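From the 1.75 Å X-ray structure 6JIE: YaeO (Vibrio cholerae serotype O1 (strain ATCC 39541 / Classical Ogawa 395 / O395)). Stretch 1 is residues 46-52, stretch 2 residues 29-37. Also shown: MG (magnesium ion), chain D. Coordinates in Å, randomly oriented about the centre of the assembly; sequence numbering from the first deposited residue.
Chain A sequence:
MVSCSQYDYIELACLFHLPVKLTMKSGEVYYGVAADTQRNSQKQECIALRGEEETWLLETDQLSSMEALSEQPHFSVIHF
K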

# COMPACT_ATOMS: atom_id res chain seq x y z
N CYS A 46 4.47 -19.44 -0.29
CA CYS A 46 3.57 -18.41 0.20
C CYS A 46 3.88 -17.08 -0.46
O CYS A 46 4.98 -16.83 -0.94
CB CYS A 46 3.69 -18.24 1.72
SG CYS A 46 3.07 -19.67 2.64
N ILE A 47 2.88 -16.21 -0.46
CA ILE A 47 3.10 -14.78 -0.66
C ILE A 47 3.06 -14.12 0.71
O ILE A 47 2.17 -14.41 1.52
CB ILE A 47 2.06 -14.17 -1.61
CG1 ILE A 47 2.22 -12.63 -1.65
CG2 ILE A 47 0.67 -14.57 -1.20
CD1 ILE A 47 1.30 -11.95 -2.62
N ALA A 48 4.03 -13.26 0.99
CA ALA A 48 4.02 -12.46 2.21
C ALA A 48 3.22 -11.20 1.92
O ALA A 48 3.58 -10.44 1.02
CB ALA A 48 5.44 -12.11 2.66
N LEU A 49 2.13 -11.00 2.64
CA LEU A 49 1.23 -9.89 2.42
C LEU A 49 1.26 -9.01 3.66
O LEU A 49 0.86 -9.45 4.75
CB LEU A 49 -0.20 -10.37 2.13
CG LEU A 49 -1.21 -9.26 1.82
CD1 LEU A 49 -0.93 -8.68 0.44
CD2 LEU A 49 -2.61 -9.82 1.89
N ARG A 50 1.72 -7.77 3.51
CA ARG A 50 1.79 -6.84 4.64
C ARG A 50 0.45 -6.14 4.76
O ARG A 50 0.13 -5.25 3.97
CB ARG A 50 2.94 -5.86 4.45
CG ARG A 50 4.30 -6.50 4.36
CD ARG A 50 5.41 -5.54 4.76
NE ARG A 50 6.70 -6.00 4.26
CZ ARG A 50 7.43 -6.94 4.84
NH1 ARG A 50 7.00 -7.53 5.95
NH2 ARG A 50 8.59 -7.30 4.30
N GLY A 51 -0.35 -6.55 5.74
CA GLY A 51 -1.63 -5.93 5.98
C GLY A 51 -1.54 -4.73 6.90
O GLY A 51 -0.46 -4.28 7.29
N GLU A 52 -2.72 -4.23 7.28
CA GLU A 52 -2.78 -3.00 8.06
C GLU A 52 -2.07 -3.16 9.39
O GLU A 52 -1.30 -2.30 9.80
CB GLU A 52 -4.22 -2.56 8.29
CG GLU A 52 -4.30 -1.24 9.04
CD GLU A 52 -5.71 -0.69 9.17
OE1 GLU A 52 -6.67 -1.44 8.88
OE2 GLU A 52 -5.85 0.49 9.55
MG MG D . -7.52 1.54 10.36
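Stretch 2, residues 29-37: VYYGVAADT

Neighbouring β-strands satisfy each other's backbone polar groups, and stretch 2 of YaeO illustrates both the rule and its local adjustment. Its extended chain turns a corner at Gly32, so that strand 29-31 approaches it with its direction at 65° to that of strand 46-50, whereas strand 33-37 runs antiparallel beside strand 46-50, at a crossing angle of 152° and 4.6 Å between axes. Arg50 and Val33 form the textbook pair: Arg50 N donates to Val33 O and Val33 N to Arg50 O, each at 2.9 Å and nearly straight. Farther along, the ladder shifts. Ala48 O accepts from Ala35 N at 2.8 Å, but Ala48 N donates to Asp36 O at 2.6 Å, so two successive residues of stretch 2 serve one residue of stretch 1; Ala35, with phi/psi of -98/-53°, departs from regular β geometry here. Its CB points toward stretch 1, 4.1 Å from Ala48 CB, and covers one face of the Arg50 guanidinium. Thr37 N finds its acceptor within its own stretch, Asp36 OD1 at 2.7 Å. Just before the corner, a water bridges the two stretches, donating to Tyr31 O (2.9 Å) and accepting from Glu52 N (2.8 Å). Apolar contacts complete the fit: Leu49 CD2 lies 3.6 Å from Tyr30 CB, and Ile47 CD1 4.1 Å from Ala34 CB.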

# COMPACT_ATOMS: atom_id res chain seq x y z
N VAL A 29 -10.89 -12.99 2.85
CA VAL A 29 -10.26 -11.92 2.09
C VAL A 29 -9.18 -11.25 2.93
O VAL A 29 -9.37 -11.04 4.14
CB VAL A 29 -11.30 -10.89 1.61
CG1 VAL A 29 -10.61 -9.70 0.96
CG2 VAL A 29 -12.26 -11.54 0.64
N TYR A 30 -8.05 -10.95 2.31
CA TYR A 30 -6.97 -10.18 2.93
C TYR A 30 -6.60 -9.03 2.02
O TYR A 30 -6.55 -9.20 0.80
CB TYR A 30 -5.72 -11.03 3.15
CG TYR A 30 -5.88 -12.25 4.04
CD1 TYR A 30 -5.46 -12.22 5.36
CD2 TYR A 30 -6.41 -13.44 3.53
CE1 TYR A 30 -5.57 -13.34 6.17
CE2 TYR A 30 -6.53 -14.57 4.35
CZ TYR A 30 -6.10 -14.50 5.66
OH TYR A 30 -6.20 -15.60 6.48
N TYR A 31 -6.31 -7.86 2.61
CA TYR A 31 -5.86 -6.69 1.87
C TYR A 31 -4.47 -6.28 2.35
O TYR A 31 -4.20 -6.28 3.55
CB TYR A 31 -6.82 -5.48 2.07
CG TYR A 31 -8.25 -5.62 1.55
CD1 TYR A 31 -9.21 -6.30 2.28
CD2 TYR A 31 -8.63 -5.03 0.36
CE1 TYR A 31 -10.52 -6.41 1.81
CE2 TYR A 31 -9.93 -5.13 -0.12
CZ TYR A 31 -10.87 -5.82 0.60
OH TYR A 31 -12.16 -5.91 0.12
N GLY A 32 -3.58 -5.89 1.44
CA GLY A 32 -2.33 -5.29 1.89
C GLY A 32 -1.38 -5.07 0.74
O GLY A 32 -1.81 -5.00 -0.41
N VAL A 33 -0.10 -4.98 1.07
CA VAL A 33 0.96 -4.77 0.09
C VAL A 33 1.68 -6.09 -0.13
O VAL A 33 2.12 -6.74 0.83
CB VAL A 33 1.93 -3.67 0.57
CG1 VAL A 33 3.07 -3.49 -0.45
CG2 VAL A 33 1.16 -2.38 0.80
N ALA A 34 1.79 -6.49 -1.39
CA ALA A 34 2.50 -7.71 -1.75
C ALA A 34 3.99 -7.53 -1.48
O ALA A 34 4.64 -6.70 -2.12
CB ALA A 34 2.27 -8.05 -3.22
N ALA A 35 4.53 -8.30 -0.54
CA ALA A 35 5.88 -8.07 -0.05
C ALA A 35 6.91 -8.98 -0.71
O ALA A 35 7.92 -8.50 -1.23
CB ALA A 35 5.92 -8.26 1.47
N ASP A 36 6.67 -10.29 -0.69
CA ASP A 36 7.67 -11.23 -1.17
C ASP A 36 7.02 -12.59 -1.30
O ASP A 36 5.92 -12.83 -0.78
CB ASP A 36 8.88 -11.28 -0.23
CG ASP A 36 10.14 -11.81 -0.91
OD1 ASP A 36 10.08 -12.20 -2.10
OD2 ASP A 36 11.19 -11.84 -0.24
N THR A 37 7.68 -13.47 -2.03
CA THR A 37 7.33 -14.87 -2.03
C THR A 37 8.36 -15.60 -1.19
O THR A 37 9.56 -15.31 -1.26
CB THR A 37 7.30 -15.44 -3.45
OG1 THR A 37 8.52 -15.09 -4.12
CG2 THR A 37 6.12 -14.88 -4.23
O HOH W 1 -5.07 -5.24 6.15
O HOH W 2 -8.76 -0.18 10.72
O HOH W 3 -7.87 1.67 8.20